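Local structure of KaiC domain-containing protein (Pyrococcus horikoshii, 2ZTS) at residues C[196-208]-C[215-227]. The protein probably works as a KaiC-like P-loop ATPase, binding ADP and magnesium between neighbouring subunits of its six-chain assembly. Numbering follows the deposited sequence.
With ADP (adenosine-5'-diphosphate), chain D.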
loop_
_atom_site.group_PDB
_atom_site.type_symbol
_atom_site.label_atom_id
_atom_site.label_comp_id
_atom_site.label_asym_id
_atom_site.label_seq_id
_atom_site.Cartn_x
_atom_site.Cartn_y
_atom_site.Cartn_z
ATOM N N GLU C 196 4.106 21.025 -0.552
ATOM C CA GLU C 196 2.958 21.897 -0.221
ATOM C C GLU C 196 3.105 22.685 1.100
ATOM O O GLU C 196 2.477 23.740 1.263
ATOM C CB GLU C 196 1.674 21.061 -0.166
ATOM C CG GLU C 196 1.754 19.889 0.790
ATOM C CD GLU C 196 2.099 18.550 0.132
ATOM O OE1 GLU C 196 3.061 18.432 -0.661
ATOM O OE2 GLU C 196 1.467 17.574 0.488
ATOM N N PHE C 197 3.924 22.200 2.034
ATOM C CA PHE C 197 4.215 22.947 3.248
ATOM C C PHE C 197 5.116 24.192 3.083
ATOM O O PHE C 197 5.318 24.899 4.066
ATOM C CB PHE C 197 4.785 22.026 4.335
ATOM C CG PHE C 197 3.813 20.995 4.769
ATOM C CD1 PHE C 197 2.841 21.309 5.706
ATOM C CD2 PHE C 197 3.785 19.760 4.149
ATOM C CE1 PHE C 197 1.906 20.390 6.054
ATOM C CE2 PHE C 197 2.859 18.825 4.509
ATOM C CZ PHE C 197 1.917 19.123 5.444
ATOM N N ILE C 198 5.731 24.401 1.912
ATOM C CA ILE C 198 6.475 25.647 1.689
ATOM C C ILE C 198 5.810 26.530 0.648
ATOM O O ILE C 198 6.393 27.452 0.157
ATOM C CB ILE C 198 7.964 25.368 1.348
ATOM C CG1 ILE C 198 8.130 24.703 -0.002
ATOM C CG2 ILE C 198 8.620 24.511 2.468
ATOM C CD1 ILE C 198 9.544 24.816 -0.563
ATOM N N ALA C 199 4.564 26.243 0.316
ATOM C CA ALA C 199 3.867 27.003 -0.712
ATOM C C ALA C 199 2.558 27.545 -0.162
ATOM O O ALA C 199 1.925 26.905 0.662
ATOM C CB ALA C 199 3.618 26.136 -1.919
ATOM N N ARG C 200 2.217 28.768 -0.543
ATOM C CA ARG C 200 0.997 29.418 -0.093
ATOM C C ARG C 200 -0.045 29.438 -1.203
ATOM O O ARG C 200 -1.137 29.976 -1.029
ATOM C CB ARG C 200 1.293 30.862 0.396
ATOM C CG ARG C 200 2.500 31.000 1.336
ATOM C CD ARG C 200 2.282 30.667 2.838
ATOM N NE ARG C 200 3.577 30.707 3.569
ATOM C CZ ARG C 200 4.250 31.831 3.932
ATOM N NH1 ARG C 200 3.779 33.039 3.638
ATOM N NH2 ARG C 200 5.410 31.750 4.596
ATOM N N GLY C 201 0.309 28.867 -2.349
ATOM C CA GLY C 201 -0.598 28.634 -3.474
ATOM C C GLY C 201 -0.365 27.218 -4.019
ATOM O O GLY C 201 0.787 26.793 -4.034
ATOM N N VAL C 202 -1.417 26.527 -4.487
ATOM C CA VAL C 202 -1.271 25.246 -5.215
ATOM C C VAL C 202 -2.167 25.177 -6.442
ATOM O O VAL C 202 -3.378 25.426 -6.351
ATOM C CB VAL C 202 -1.616 24.044 -4.325
ATOM C CG1 VAL C 202 -1.491 22.749 -5.092
ATOM C CG2 VAL C 202 -0.757 24.060 -3.094
ATOM N N ILE C 203 -1.562 24.878 -7.574
ATOM C CA ILE C 203 -2.228 24.728 -8.846
ATOM C C ILE C 203 -1.981 23.290 -9.323
ATOM O O ILE C 203 -0.821 22.857 -9.397
ATOM C CB ILE C 203 -1.647 25.738 -9.902
ATOM C CG1 ILE C 203 -1.837 27.171 -9.397
ATOM C CG2 ILE C 203 -2.405 25.568 -11.196
ATOM C CD1 ILE C 203 -1.022 28.187 -10.132
ATOM N N VAL C 204 -3.069 22.605 -9.682
ATOM C CA VAL C 204 -3.021 21.261 -10.266
ATOM C C VAL C 204 -3.331 21.281 -11.746
ATOM O O VAL C 204 -4.316 21.833 -12.165
ATOM C CB VAL C 204 -4.027 20.310 -9.565
ATOM C CG1 VAL C 204 -3.904 18.859 -10.074
ATOM C CG2 VAL C 204 -3.870 20.406 -8.078
ATOM N N LEU C 205 -2.467 20.671 -12.524
ATOM C CA LEU C 205 -2.642 20.395 -13.919
ATOM C C LEU C 205 -2.896 18.922 -14.037
ATOM O O LEU C 205 -2.181 18.131 -13.455
ATOM C CB LEU C 205 -1.368 20.717 -14.675
ATOM C CG LEU C 205 -0.829 22.145 -14.650
ATOM C CD1 LEU C 205 0.180 22.388 -15.742
ATOM C CD2 LEU C 205 -1.923 23.170 -14.745
ATOM N N ASP C 206 -3.888 18.551 -14.815
ATOM C CA ASP C 206 -4.321 17.161 -14.920
ATOM C C ASP C 206 -4.735 16.846 -16.365
ATOM O O ASP C 206 -4.926 17.760 -17.190
ATOM C CB ASP C 206 -5.534 16.916 -14.017
ATOM C CG ASP C 206 -5.589 15.488 -13.480
ATOM O OD1 ASP C 206 -4.711 14.653 -13.859
ATOM O OD2 ASP C 206 -6.490 15.128 -12.668
ATOM N N LEU C 207 -4.807 15.540 -16.641
ATOM C CA LEU C 207 -5.373 14.973 -17.859
ATOM C C LEU C 207 -6.445 14.029 -17.415
ATOM O O LEU C 207 -6.125 13.029 -16.749
ATOM C CB LEU C 207 -4.324 14.156 -18.577
ATOM C CG LEU C 207 -3.166 14.888 -19.182
ATOM C CD1 LEU C 207 -2.095 13.914 -19.638
ATOM C CD2 LEU C 207 -3.649 15.714 -20.328
ATOM N N GLN C 208 -7.697 14.340 -17.751
ATOM C CA GLN C 208 -8.818 13.471 -17.415
ATOM C C GLN C 208 -9.151 12.514 -18.560
ATOM O O GLN C 208 -8.940 12.829 -19.714
ATOM C CB GLN C 208 -10.072 14.282 -17.067
ATOM C CG GLN C 208 -10.307 14.433 -15.551
ATOM C CD GLN C 208 -11.721 14.894 -15.221
ATOM O OE1 GLN C 208 -12.708 14.235 -15.635
ATOM N NE2 GLN C 208 -11.838 16.013 -14.479
ATOM N N LYS C 215 -8.280 15.051 -21.911
ATOM C CA LYS C 215 -8.328 16.531 -22.078
ATOM C C LYS C 215 -7.638 17.186 -20.874
ATOM O O LYS C 215 -7.618 16.653 -19.773
ATOM C CB LYS C 215 -9.772 17.044 -22.228
ATOM C CG LYS C 215 -9.937 18.677 -22.301
ATOM C CD LYS C 215 -10.750 19.167 -23.542
ATOM C CE LYS C 215 -12.322 19.236 -23.348
ATOM N NZ LYS C 215 -12.782 19.697 -21.980
ATOM N N ARG C 216 -7.058 18.349 -21.089
ATOM C CA ARG C 216 -6.302 19.012 -20.030
ATOM C C ARG C 216 -7.179 19.898 -19.166
ATOM O O ARG C 216 -8.034 20.636 -19.666
ATOM C CB ARG C 216 -5.192 19.837 -20.626
ATOM C CG ARG C 216 -4.330 19.093 -21.598
ATOM C CD ARG C 216 -3.182 19.980 -21.970
ATOM N NE ARG C 216 -2.284 19.409 -22.926
ATOM C CZ ARG C 216 -1.345 18.512 -22.629
ATOM N NH1 ARG C 216 -1.178 18.093 -21.374
ATOM N NH2 ARG C 216 -0.559 18.068 -23.591
ATOM N N TYR C 217 -6.964 19.799 -17.869
ATOM C CA TYR C 217 -7.683 20.598 -16.896
ATOM C C TYR C 217 -6.688 21.290 -15.949
ATOM O O TYR C 217 -5.669 20.755 -15.636
ATOM C CB TYR C 217 -8.691 19.720 -16.131
ATOM C CG TYR C 217 -9.832 19.204 -16.989
ATOM C CD1 TYR C 217 -10.913 20.029 -17.365
ATOM C CD2 TYR C 217 -9.851 17.865 -17.426
ATOM C CE1 TYR C 217 -11.993 19.516 -18.173
ATOM C CE2 TYR C 217 -10.922 17.350 -18.236
ATOM C CZ TYR C 217 -11.971 18.174 -18.609
ATOM O OH TYR C 217 -12.972 17.619 -19.406
ATOM N N VAL C 218 -7.002 22.513 -15.548
ATOM C CA VAL C 218 -6.347 23.202 -14.417
ATOM C C VAL C 218 -7.338 23.457 -13.294
ATOM O O VAL C 218 -8.518 23.744 -13.525
ATOM C CB VAL C 218 -5.665 24.513 -14.867
ATOM C CG1 VAL C 218 -6.676 25.471 -15.524
ATOM C CG2 VAL C 218 -5.013 25.205 -13.732
ATOM N N LEU C 219 -6.856 23.346 -12.066
ATOM C CA LEU C 219 -7.651 23.653 -10.895
ATOM C C LEU C 219 -6.767 24.432 -9.907
ATOM O O LEU C 219 -5.586 24.089 -9.680
ATOM C CB LEU C 219 -8.100 22.358 -10.316
ATOM C CG LEU C 219 -8.808 22.222 -8.995
ATOM C CD1 LEU C 219 -10.157 22.810 -9.073
ATOM C CD2 LEU C 219 -8.903 20.724 -8.728
ATOM N N ILE C 220 -7.293 25.511 -9.383
ATOM C CA ILE C 220 -6.645 26.209 -8.278
ATOM C C ILE C 220 -7.184 25.673 -6.994
ATOM O O ILE C 220 -8.338 25.926 -6.640
ATOM C CB ILE C 220 -6.918 27.688 -8.337
ATOM C CG1 ILE C 220 -6.429 28.245 -9.657
ATOM C CG2 ILE C 220 -6.218 28.411 -7.162
ATOM C CD1 ILE C 220 -7.448 29.044 -10.306
ATOM N N ARG C 221 -6.317 24.952 -6.284
ATOM C CA ARG C 221 -6.633 24.199 -5.078
ATOM C C ARG C 221 -6.507 25.112 -3.864
ATOM O O ARG C 221 -7.308 25.045 -2.955
ATOM C CB ARG C 221 -5.681 22.991 -5.034
ATOM C CG ARG C 221 -5.610 22.142 -3.821
ATOM C CD ARG C 221 -6.917 21.378 -3.438
ATOM N NE ARG C 221 -6.692 19.945 -3.467
ATOM C CZ ARG C 221 -6.567 19.148 -2.405
ATOM N NH1 ARG C 221 -6.654 19.597 -1.137
ATOM N NH2 ARG C 221 -6.340 17.854 -2.629
ATOM N N LYS C 222 -5.536 26.025 -3.914
ATOM C CA LYS C 222 -5.178 26.905 -2.810
ATOM C C LYS C 222 -4.531 28.168 -3.389
ATOM O O LYS C 222 -3.698 28.094 -4.301
ATOM C CB LYS C 222 -4.178 26.224 -1.884
ATOM C CG LYS C 222 -3.820 27.021 -0.665
ATOM C CD LYS C 222 -2.859 26.274 0.276
ATOM C CE LYS C 222 -2.333 27.261 1.293
ATOM N NZ LYS C 222 -2.010 26.718 2.595
HETATM N N MSE C 223 -4.925 29.333 -2.901
HETATM C CA MSE C 223 -4.155 30.550 -3.232
HETATM C C MSE C 223 -4.358 31.544 -2.118
HETATM O O MSE C 223 -5.473 31.983 -1.900
HETATM C CB MSE C 223 -4.605 31.158 -4.548
HETATM C CG MSE C 223 -3.788 32.384 -5.027
HETATM SE SE MSE C 223 -1.912 31.840 -5.418
HETATM C CE MSE C 223 -2.333 30.443 -6.798
ATOM N N ARG C 224 -3.289 31.900 -1.421
ATOM C CA ARG C 224 -3.430 32.777 -0.279
ATOM C C ARG C 224 -3.954 34.152 -0.715
ATOM O O ARG C 224 -3.791 34.550 -1.858
ATOM C CB ARG C 224 -2.105 32.902 0.471
ATOM C CG ARG C 224 -1.027 33.765 -0.260
ATOM C CD ARG C 224 -0.132 34.576 0.704
ATOM N NE ARG C 224 0.891 35.313 -0.044
ATOM C CZ ARG C 224 2.028 35.816 0.446
ATOM N NH1 ARG C 224 2.315 35.756 1.743
ATOM N NH2 ARG C 224 2.862 36.429 -0.391
ATOM N N GLU C 225 -4.645 34.819 0.202
ATOM C CA GLU C 225 -5.155 36.186 0.006
ATOM C C GLU C 225 -6.060 36.306 -1.200
ATOM O O GLU C 225 -6.153 37.358 -1.781
ATOM C CB GLU C 225 -3.990 37.213 -0.137
ATOM C CG GLU C 225 -3.017 37.268 1.031
ATOM C CD GLU C 225 -1.725 38.079 0.755
ATOM O OE1 GLU C 225 -0.680 37.458 0.412
ATOM O OE2 GLU C 225 -1.727 39.347 0.926
ATOM N N THR C 226 -6.714 35.235 -1.617
ATOM C CA THR C 226 -7.476 35.302 -2.838
ATOM C C THR C 226 -8.728 34.462 -2.751
ATOM O O THR C 226 -8.647 33.299 -2.413
ATOM C CB THR C 226 -6.614 34.755 -4.003
ATOM O OG1 THR C 226 -5.324 35.360 -3.994
ATOM C CG2 THR C 226 -7.180 35.162 -5.343
ATOM N N ARG C 227 -9.852 35.028 -3.145
ATOM C CA ARG C 227 -11.104 34.304 -3.371
ATOM C C ARG C 227 -10.956 33.799 -4.799
ATOM O O ARG C 227 -11.354 34.495 -5.732
ATOM C CB ARG C 227 -12.336 35.268 -3.187
ATOM C CG ARG C 227 -13.819 34.674 -3.171
ATOM C CD ARG C 227 -14.834 35.517 -2.258
ATOM N NE ARG C 227 -16.254 35.087 -2.072
ATOM C CZ ARG C 227 -16.704 33.937 -1.502
ATOM N NH1 ARG C 227 -15.877 32.984 -1.091
ATOM N NH2 ARG C 227 -18.016 33.720 -1.363
HETATM P PB ADP D . -5.022 25.337 4.909
HETATM O O1B ADP D . -5.757 24.089 5.306
HETATM O O2B ADP D . -3.993 25.020 3.825
HETATM O O3B ADP D . -4.243 25.787 6.112
HETATM P PA ADP D . -6.007 27.983 4.543
HETATM O O1A ADP D . -6.696 28.282 5.849
HETATM O O2A ADP D . -4.541 28.314 4.431
HETATM O O3A ADP D . -6.068 26.357 4.254
HETATM O "O5'" ADP D . -7.015 28.537 3.451
HETATM C "C5'" ADP D . -6.579 29.399 2.454
HETATM C "C4'" ADP D . -7.693 29.468 1.443
HETATM O "O4'" ADP D . -8.713 30.349 1.861
HETATM C "C3'" ADP D . -7.179 29.923 0.092
HETATM O "O3'" ADP D . -6.779 28.791 -0.598
HETATM C "C2'" ADP D . -8.400 30.564 -0.475
HETATM O "O2'" ADP D . -9.229 29.673 -1.136
HETATM C "C1'" ADP D . -9.159 31.074 0.739
HETATM N N9 ADP D . -8.849 32.492 0.930
HETATM C C8 ADP D . -7.653 33.033 1.364
HETATM N N7 ADP D . -7.795 34.382 1.421
HETATM C C5 ADP D . -9.046 34.681 1.011
HETATM C C6 ADP D . -9.675 35.908 0.889
HETATM N N6 ADP D . -9.101 36.954 1.480
HETATM N N1 ADP D . -10.990 35.910 0.480
HETATM C C2 ADP D . -11.649 34.703 0.180
HETATM N N3 ADP D . -11.001 33.468 0.295
HETATM C C4 ADP D . -9.724 33.494 0.710
HETATM O O HOH W 1 -0.059 24.972 1.465
HETATM O O HOH W 2 -2.549 18.568 -18.697
#
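Ile203, Leu205 and Val218 form the tight side of this hairpin. The CG2 methyl of Val218 touches both others, 3.7 Å from CG2 of Ile203 and 3.8 Å from CD2 of Leu205; chi1 of 58° sets CG1 between the backbone N and the carbonyl carbon, leaving CG2 anti to the N and alongside Ile203. Phe27 and Leu35 cover this face from the same chain, and Met223 folds its selenium against CA of Gly201. The other face is looser toward the turn: Gln208 crosses Tyr217 at about a right angle, laying its CB 3.4 Å from CE2 and its NE2 over one ring face, while exposed Lys215 makes a weak hydrogen bond from NZ to the OH of Tyr217. Strands 201-208 and 215-223 run antiparallel within the mixed sheet of the P-loop NTPase fold, with 201-208 lying between 215-223 and strand 32-36, which leads into the Walker A loop. The pairing slips at a classic beta bulge, where Arg221 and Lys222 both face Val202: its O takes Arg221 N at 3.0 Å and, weakly, Lys222 N. From the bulge itself, the chain of Lys222, CG anti to the backbone N (chi1 -176°) and bent only at its last torsion, carries NZ to O2B of the ADP beta-phosphate at 2.9 Å, and a water links the same NZ to Glu196 O. An alanine here would remove the ammonium, and the phosphate would probably lose a positive partner from this subunit. Met223 N holds the ribose O3' at 3.0 Å, whereas the neighbouring subunit supplies Lys43 and P-loop amides to this nucleotide. At the subunit boundary Arg200 and Arg224 bring their NH1 atoms to 3.6 Å, guanidinium planes 68° apart, a like-charge approach probably eased by Asp73 and Glu77 of that neighbouring subunit.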